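Local coordinates for protein Alpha/beta hydrolase (Pseudomonas aeruginosa PAO1, PDB 4R1D) that probably hydrolyses lipids as a type VI secretion effector of the alpha/beta-hydrolase class, binds calcium and is held in complex by its immunity protein, at residues 62-73 with 105-116. Sequence-based numbering, arbitrary orientation.
Sequences LRNKADKSEVWR and LLKAEQVEVDDQ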
ATOM      1  N   LEU A  62      -5.320   3.114  -4.178  1.00 13.90           N
ATOM      2  CA  LEU A  62      -5.386   4.045  -3.053  1.00 13.34           C
ATOM      3  C   LEU A  62      -5.505   5.474  -3.544  1.00 12.38           C
ATOM      4  O   LEU A  62      -4.976   5.829  -4.602  1.00 13.95           O
ATOM      5  CB  LEU A  62      -4.120   3.967  -2.189  1.00 12.46           C
ATOM      6  CG  LEU A  62      -3.707   2.577  -1.713  1.00 15.23           C
ATOM      7  CD1 LEU A  62      -2.353   2.663  -1.025  1.00 14.68           C
ATOM      8  CD2 LEU A  62      -4.771   1.989  -0.780  1.00 12.71           C
ATOM      9  N   ARG A  63      -6.180   6.285  -2.747  1.00 14.29           N
ATOM     10  CA  ARG A  63      -6.248   7.710  -2.993  1.00 14.14           C
ATOM     11  C   ARG A  63      -5.902   8.434  -1.711  1.00 15.15           C
ATOM     12  O   ARG A  63      -6.008   7.867  -0.625  1.00 13.85           O
ATOM     13  CB  ARG A  63      -7.651   8.096  -3.466  1.00 15.42           C
ATOM     14  CG  ARG A  63      -8.731   7.828  -2.426  1.00 14.42           C
ATOM     15  CD  ARG A  63     -10.116   8.043  -3.021  1.00 15.45           C
ATOM     16  NE  ARG A  63     -11.155   7.828  -2.017  1.00 17.75           N
ATOM     17  CZ  ARG A  63     -12.380   7.399  -2.295  1.00 22.71           C
ATOM     18  NH1 ARG A  63     -12.715   7.105  -3.548  1.00 22.86           N
ATOM     19  NH2 ARG A  63     -13.259   7.238  -1.321  1.00 24.56           N
ATOM     20  N   ASN A  64      -5.490   9.692  -1.830  1.00 15.00           N
ATOM     21  CA  ASN A  64      -5.191  10.486  -0.637  1.00 13.96           C
ATOM     22  C   ASN A  64      -6.481  10.673   0.167  1.00 13.99           C
ATOM     23  O   ASN A  64      -7.520  11.009  -0.388  1.00 14.91           O
ATOM     24  CB  ASN A  64      -4.569  11.839  -1.034  1.00 15.61           C
ATOM     25  CG  ASN A  64      -4.262  12.728   0.169  1.00 16.42           C
ATOM     26  OD1 ASN A  64      -5.159  13.378   0.712  1.00 15.45           O
ATOM     27  ND2 ASN A  64      -2.978  12.786   0.574  1.00 14.95           N
ATOM     28  N   LYS A  65      -6.420  10.423   1.469  1.00 13.59           N
ATOM     29  CA  LYS A  65      -7.605  10.406   2.314  1.00 13.99           C
ATOM     30  C   LYS A  65      -8.263  11.782   2.427  1.00 16.16           C
ATOM     31  O   LYS A  65      -9.495  11.884   2.508  1.00 18.64           O
ATOM     32  CB  LYS A  65      -7.254   9.852   3.701  1.00 15.59           C
ATOM     33  CG  LYS A  65      -8.441   9.596   4.593  1.00 18.83           C
ATOM     34  CD  LYS A  65      -8.004   9.288   6.035  1.00 27.00           C
ATOM     35  CE  LYS A  65      -7.023   8.152   6.093  1.00 26.69           C
ATOM     36  NZ  LYS A  65      -6.834   7.603   7.478  1.00 21.16           N
ATOM     37  N   ALA A  66      -7.449  12.834   2.415  1.00 14.37           N
ATOM     38  CA  ALA A  66      -7.975  14.202   2.506  1.00 15.36           C
ATOM     39  C   ALA A  66      -8.425  14.759   1.168  1.00 16.38           C
ATOM     40  O   ALA A  66      -9.497  15.365   1.080  1.00 17.05           O
ATOM     41  CB  ALA A  66      -6.945  15.143   3.135  1.00 16.13           C
ATOM     42  N   ASP A  67      -7.608  14.585   0.131  1.00 15.20           N
ATOM     43  CA  ASP A  67      -7.864  15.296  -1.129  1.00 14.98           C
ATOM     44  C   ASP A  67      -8.497  14.442  -2.214  1.00 14.77           C
ATOM     45  O   ASP A  67      -8.958  14.968  -3.228  1.00 15.13           O
ATOM     46  CB  ASP A  67      -6.616  16.055  -1.637  1.00 12.61           C
ATOM     47  CG  ASP A  67      -5.457  15.140  -2.021  1.00 16.87           C
ATOM     48  OD1 ASP A  67      -5.654  14.238  -2.849  1.00 15.27           O
ATOM     49  OD2 ASP A  67      -4.331  15.361  -1.516  1.00 16.95           O
ATOM     50  N   LYS A  68      -8.508  13.128  -1.983  1.00 14.49           N
ATOM     51  CA  LYS A  68      -9.173  12.147  -2.840  1.00 17.44           C
ATOM     52  C   LYS A  68      -8.508  11.877  -4.196  1.00 18.13           C
ATOM     53  O   LYS A  68      -9.054  11.129  -5.017  1.00 16.54           O
ATOM     54  CB  LYS A  68     -10.671  12.479  -3.015  1.00 16.78           C
ATOM     55  CG  LYS A  68     -11.401  12.825  -1.726  1.00 16.27           C
ATOM     56  CD  LYS A  68     -11.301  11.691  -0.690  1.00 18.66           C
ATOM     57  CE  LYS A  68     -12.106  11.992   0.551  1.00 20.99           C
ATOM     58  NZ  LYS A  68     -11.940  10.905   1.559  1.00 19.18           N
ATOM     59  N   SER A  69      -7.335  12.457  -4.438  1.00 14.26           N
ATOM     60  CA  SER A  69      -6.649  12.219  -5.705  1.00 15.16           C
ATOM     61  C   SER A  69      -5.978  10.852  -5.677  1.00 15.96           C
ATOM     62  O   SER A  69      -5.669  10.328  -4.599  1.00 17.31           O
ATOM     63  CB  SER A  69      -5.635  13.323  -6.026  1.00 17.39           C
ATOM     64  OG  SER A  69      -5.186  13.211  -7.376  1.00 19.85           O
ATOM     65  N   GLU A  70      -5.785  10.264  -6.854  1.00 18.02           N
ATOM     66  CA  GLU A  70      -5.220   8.915  -6.961  1.00 14.99           C
ATOM     67  C   GLU A  70      -3.720   8.917  -6.654  1.00 17.03           C
ATOM     68  O   GLU A  70      -2.973   9.690  -7.246  1.00 16.56           O
ATOM     69  CB  GLU A  70      -5.446   8.367  -8.374  1.00 16.88           C
ATOM     70  CG  GLU A  70      -6.903   8.173  -8.779  1.00 18.89           C
ATOM     71  CD  GLU A  70      -7.600   9.461  -9.204  1.00 22.07           C
ATOM     72  OE1 GLU A  70      -6.929  10.510  -9.290  1.00 17.82           O
ATOM     73  OE2 GLU A  70      -8.827   9.417  -9.461  1.00 20.99           O
ATOM     74  N   VAL A  71      -3.278   8.053  -5.739  1.00 14.29           N
ATOM     75  CA  VAL A  71      -1.856   7.940  -5.425  1.00 15.63           C
ATOM     76  C   VAL A  71      -1.307   6.540  -5.692  1.00 18.12           C
ATOM     77  O   VAL A  71      -0.103   6.324  -5.621  1.00 17.44           O
ATOM     78  CB  VAL A  71      -1.562   8.304  -3.951  1.00 12.63           C
ATOM     79  CG1 VAL A  71      -1.895   9.777  -3.685  1.00 16.19           C
ATOM     80  CG2 VAL A  71      -2.351   7.406  -3.032  1.00 19.00           C
ATOM     81  N   TRP A  72      -2.185   5.582  -5.971  1.00 13.38           N
ATOM     82  CA  TRP A  72      -1.733   4.206  -6.238  1.00 14.69           C
ATOM     83  C   TRP A  72      -2.756   3.501  -7.111  1.00 15.99           C
ATOM     84  O   TRP A  72      -3.901   3.340  -6.708  1.00 15.41           O
ATOM     85  CB  TRP A  72      -1.557   3.402  -4.952  1.00 13.81           C
ATOM     86  CG  TRP A  72      -0.878   2.087  -5.214  1.00 15.40           C
ATOM     87  CD1 TRP A  72      -1.436   0.834  -5.178  1.00 15.11           C
ATOM     88  CD2 TRP A  72       0.490   1.908  -5.592  1.00 17.03           C
ATOM     89  NE1 TRP A  72      -0.480  -0.119  -5.504  1.00 16.31           N
ATOM     90  CE2 TRP A  72       0.707   0.523  -5.764  1.00 15.97           C
ATOM     91  CE3 TRP A  72       1.555   2.789  -5.799  1.00 15.12           C
ATOM     92  CZ2 TRP A  72       1.951   0.003  -6.120  1.00 17.92           C
ATOM     93  CZ3 TRP A  72       2.793   2.270  -6.149  1.00 14.29           C
ATOM     94  CH2 TRP A  72       2.982   0.897  -6.310  1.00 16.28           C
ATOM     95  N   ARG A  73      -2.332   3.115  -8.309  1.00 16.95           N
ATOM     96  CA  ARG A  73      -3.190   2.407  -9.245  1.00 17.49           C
ATOM     97  C   ARG A  73      -2.346   1.558 -10.191  1.00 17.85           C
ATOM     98  O   ARG A  73      -2.056   1.940 -11.336  1.00 18.45           O
ATOM     99  CB  ARG A  73      -4.105   3.360  -9.996  1.00 22.32           C
ATOM    100  CG  ARG A  73      -5.396   2.686 -10.436  1.00 24.82           C
ATOM    101  CD  ARG A  73      -6.370   3.677 -11.030  1.00 23.34           C
ATOM    102  NE  ARG A  73      -7.225   4.336 -10.045  1.00 18.54           N
ATOM    103  CZ  ARG A  73      -8.357   4.941 -10.384  1.00 21.91           C
ATOM    104  NH1 ARG A  73      -8.731   4.926 -11.657  1.00 23.69           N
ATOM    105  NH2 ARG A  73      -9.120   5.532  -9.474  1.00 18.20           N
ATOM    106  N   LEU A 105       3.067  10.831  -0.121  1.00 16.22           N
ATOM    107  CA  LEU A 105       1.755  10.389  -0.578  1.00 14.50           C
ATOM    108  C   LEU A 105       1.465   8.913  -0.277  1.00 19.89           C
ATOM    109  O   LEU A 105       0.309   8.524  -0.165  1.00 17.73           O
ATOM    110  CB  LEU A 105       1.606  10.657  -2.068  1.00 15.14           C
ATOM    111  CG  LEU A 105       1.687  12.148  -2.426  1.00 15.00           C
ATOM    112  CD1 LEU A 105       1.806  12.342  -3.921  1.00 18.01           C
ATOM    113  CD2 LEU A 105       0.461  12.893  -1.869  1.00 21.59           C
ATOM    114  N   LEU A 106       2.503   8.097  -0.158  1.00 15.16           N
ATOM    115  CA  LEU A 106       2.302   6.681   0.175  1.00 15.08           C
ATOM    116  C   LEU A 106       2.582   6.484   1.660  1.00 18.03           C
ATOM    117  O   LEU A 106       3.483   5.740   2.061  1.00 20.72           O
ATOM    118  CB  LEU A 106       3.158   5.769  -0.716  1.00 15.73           C
ATOM    119  CG  LEU A 106       2.787   5.811  -2.211  1.00 16.40           C
ATOM    120  CD1 LEU A 106       3.780   5.026  -3.067  1.00 20.07           C
ATOM    121  CD2 LEU A 106       1.348   5.319  -2.461  1.00 18.18           C
ATOM    122  N   LYS A 107       1.792   7.189   2.461  1.00 16.71           N
ATOM    123  CA  LYS A 107       1.905   7.210   3.901  1.00 18.95           C
ATOM    124  C   LYS A 107       0.616   6.583   4.405  1.00 20.99           C
ATOM    125  O   LYS A 107      -0.484   7.059   4.088  1.00 15.31           O
ATOM    126  CB  LYS A 107       2.023   8.659   4.389  1.00 22.74           C
ATOM    127  CG  LYS A 107       2.993   8.869   5.532  1.00 27.35           C
ATOM    128  CD  LYS A 107       3.383  10.338   5.645  1.00 20.82           C
ATOM    129  CE  LYS A 107       4.328  10.578   6.817  1.00 35.59           C
ATOM    130  NZ  LYS A 107       4.859  11.973   6.857  1.00 25.82           N
ATOM    131  N   ALA A 108       0.756   5.496   5.157  1.00 19.28           N
ATOM    132  CA  ALA A 108      -0.376   4.678   5.566  1.00 15.45           C
ATOM    133  C   ALA A 108      -1.550   5.473   6.134  1.00 16.44           C
ATOM    134  O   ALA A 108      -2.699   5.253   5.743  1.00 15.11           O
ATOM    135  CB  ALA A 108       0.074   3.609   6.556  1.00 13.02           C
ATOM    136  N   GLU A 109      -1.259   6.396   7.045  1.00 15.72           N
ATOM    137  CA  GLU A 109      -2.304   7.127   7.769  1.00 15.98           C
ATOM    138  C   GLU A 109      -2.997   8.171   6.911  1.00 15.09           C
ATOM    139  O   GLU A 109      -3.980   8.780   7.340  1.00 15.44           O
ATOM    140  CB  GLU A 109      -1.701   7.834   8.996  1.00 20.33           C
ATOM    141  CG  GLU A 109      -1.215   6.897  10.087  1.00 31.74           C
ATOM    142  CD  GLU A 109      -2.348   6.367  10.951  1.00 42.19           C
ATOM    143  OE1 GLU A 109      -3.455   6.957  10.920  1.00 43.54           O
ATOM    144  OE2 GLU A 109      -2.131   5.358  11.659  1.00 46.81           O
ATOM    145  N   GLN A 110      -2.474   8.386   5.709  1.00 16.74           N
ATOM    146  CA  GLN A 110      -2.927   9.474   4.857  1.00 13.49           C
ATOM    147  C   GLN A 110      -3.513   8.994   3.530  1.00 16.02           C
ATOM    148  O   GLN A 110      -3.764   9.798   2.633  1.00 16.75           O
ATOM    149  CB  GLN A 110      -1.792  10.473   4.626  1.00 16.74           C
ATOM    150  CG  GLN A 110      -1.352  11.136   5.943  1.00 16.08           C
ATOM    151  CD  GLN A 110      -0.154  12.048   5.794  1.00 14.51           C
ATOM    152  OE1 GLN A 110       0.277  12.357   4.687  1.00 16.08           O
ATOM    153  NE2 GLN A 110       0.415  12.458   6.922  1.00 16.65           N
ATOM    154  N   VAL A 111      -3.742   7.682   3.419  1.00 15.27           N
ATOM    155  CA  VAL A 111      -4.368   7.115   2.233  1.00 11.26           C
ATOM    156  C   VAL A 111      -5.599   6.297   2.602  1.00 12.70           C
ATOM    157  O   VAL A 111      -5.785   5.945   3.752  1.00 18.45           O
ATOM    158  CB  VAL A 111      -3.396   6.192   1.435  1.00 13.52           C
ATOM    159  CG1 VAL A 111      -2.172   6.977   0.938  1.00 16.01           C
ATOM    160  CG2 VAL A 111      -2.991   4.954   2.263  1.00 14.39           C
ATOM    161  N   GLU A 112      -6.430   5.992   1.608  1.00 14.77           N
ATOM    162  CA  GLU A 112      -7.577   5.097   1.805  1.00 16.84           C
ATOM    163  C   GLU A 112      -7.879   4.322   0.526  1.00 13.10           C
ATOM    164  O   GLU A 112      -7.483   4.721  -0.569  1.00 13.34           O
ATOM    165  CB  GLU A 112      -8.824   5.880   2.236  1.00 15.58           C
ATOM    166  CG  GLU A 112      -9.299   6.869   1.187  1.00 16.55           C
ATOM    167  CD  GLU A 112     -10.536   7.666   1.605  1.00 17.46           C
ATOM    168  OE1 GLU A 112     -10.913   7.634   2.793  1.00 20.69           O
ATOM    169  OE2 GLU A 112     -11.118   8.333   0.726  1.00 19.12           O
ATOM    170  N   VAL A 113      -8.552   3.190   0.667  1.00 13.34           N
ATOM    171  CA  VAL A 113      -8.975   2.419  -0.495  1.00 17.36           C
ATOM    172  C   VAL A 113      -9.742   3.273  -1.501  1.00 16.73           C
ATOM    173  O   VAL A 113     -10.599   4.073  -1.120  1.00 19.22           O
ATOM    174  CB  VAL A 113      -9.860   1.246  -0.079  1.00 17.15           C
ATOM    175  CG1 VAL A 113     -10.426   0.539  -1.311  1.00 15.19           C
ATOM    176  CG2 VAL A 113      -9.061   0.292   0.802  1.00 17.53           C
ATOM    177  N   ASP A 114      -9.415   3.097  -2.779  1.00 13.88           N
ATOM    178  CA  ASP A 114     -10.087   3.776  -3.888  1.00 14.26           C
ATOM    179  C   ASP A 114     -10.807   2.718  -4.710  1.00 17.29           C
ATOM    180  O   ASP A 114     -10.164   1.883  -5.343  1.00 14.65           O
ATOM    181  CB  ASP A 114      -9.060   4.513  -4.764  1.00 15.55           C
ATOM    182  CG  ASP A 114      -9.693   5.218  -5.967  1.00 18.95           C
ATOM    183  OD1 ASP A 114     -10.938   5.208  -6.099  1.00 17.87           O
ATOM    184  OD2 ASP A 114      -8.938   5.804  -6.780  1.00 22.46           O
ATOM    185  N   ASP A 115     -12.138   2.756  -4.698  1.00 17.07           N
ATOM    186  CA  ASP A 115     -12.932   1.751  -5.399  1.00 12.90           C
ATOM    187  C   ASP A 115     -13.312   2.144  -6.822  1.00 18.44           C
ATOM    188  O   ASP A 115     -14.138   1.481  -7.456  1.00 15.92           O
ATOM    189  CB  ASP A 115     -14.184   1.378  -4.589  1.00 16.80           C
ATOM    190  CG  ASP A 115     -15.197   2.504  -4.508  1.00 22.17           C
ATOM    191  OD1 ASP A 115     -14.892   3.634  -4.965  1.00 19.23           O
ATOM    192  OD2 ASP A 115     -16.308   2.249  -3.984  1.00 22.85           O
ATOM    193  N   GLN A 116     -12.698   3.213  -7.332  1.00 15.15           N
ATOM    194  CA  GLN A 116     -13.066   3.747  -8.637  1.00 17.33           C
ATOM    195  C   GLN A 116     -12.118   3.343  -9.764  1.00 20.17           C
ATOM    196  O   GLN A 116     -12.058   4.000 -10.805  1.00 20.78           O
ATOM    197  CB  GLN A 116     -13.199   5.275  -8.549  1.00 18.40           C
ATOM    198  CG  GLN A 116     -14.253   5.699  -7.541  1.00 15.98           C
ATOM    199  CD  GLN A 116     -15.659   5.342  -8.002  1.00 23.24           C
ATOM    200  OE1 GLN A 116     -16.443   4.742  -7.264  1.00 22.90           O
ATOM    201  NE2 GLN A 116     -15.980   5.711  -9.231  1.00 21.86           N
TER
HETATM  202  O   HOH W   1     -15.365   6.074  -4.017  1.00 25.17           O
HETATM  203  O   HOH W   2      -1.728  10.329   0.165  1.00 19.08           O
HETATM  204  O   HOH W   3      -5.418   5.469   6.725  1.00 23.89           O
HETATM  205  O   HOH W   4      -4.426  12.427   3.641  1.00 17.23           O
HETATM  206  O   HOH W   5      -6.425   4.903  -7.345  1.00 19.98           O
HETATM  207  O   HOH W   6     -10.985   6.538 -11.907  1.00 30.51           O
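Arg63 and Glu112 form the central hydrogen-bonded pair where strands 62-64 and 111-113 run antiparallel, at 140° between their directions. Arg63 N donates to Glu112 O at 3.0 Å, and Glu112 N returns a bond to Arg63 O. Strand 62-64 is the middle of a small three-stranded antiparallel sheet, separate from the parallel sheet of the hydrolase. On its other side strand 70-72 joins through a classic beta bulge, with Val71 N and Trp72 N both donating to Leu62 O. Beyond the last strand pair, Lys65 N continues the pairing to Gln110 O, almost straight at 177°.

One face of the sheet is polar. The long chain of Arg63, extended from CG to NE, crosses Glu112 at a slant and presents NE and NH2 to a single oxygen, Glu112 OE2, in the guanidinium plane; Arg63 NE lies 2.8 Å from Glu112 OE2. Lys68 NZ reaches Glu112 OE2 from above the carboxylate plane, also at 2.8 Å, so three N-H donors grip one atom and probably favour the ionised carboxylate. The opposite face suits branched aliphatics: Val71 CG2 meets Val111 CG1 at 4.0 Å, while Val71 CG1 packs on Leu105 CB, joining the sheet to the end of helix 99-105. At the edge strand 70-72, Arg177 of the inhibitor chain forms a salt bridge with Glu70 OE2.

Asp114, short enough to fold back on its own backbone, ties its turn to the charged network. Its OD1 accepts from Gln116 N in an Asx turn and makes a long salt bridge with Arg63 NH1. Asp114 OD2 lies in the guanidinium plane of Arg73, whose NH2 comes from above the carboxylate plane to 2.7 Å.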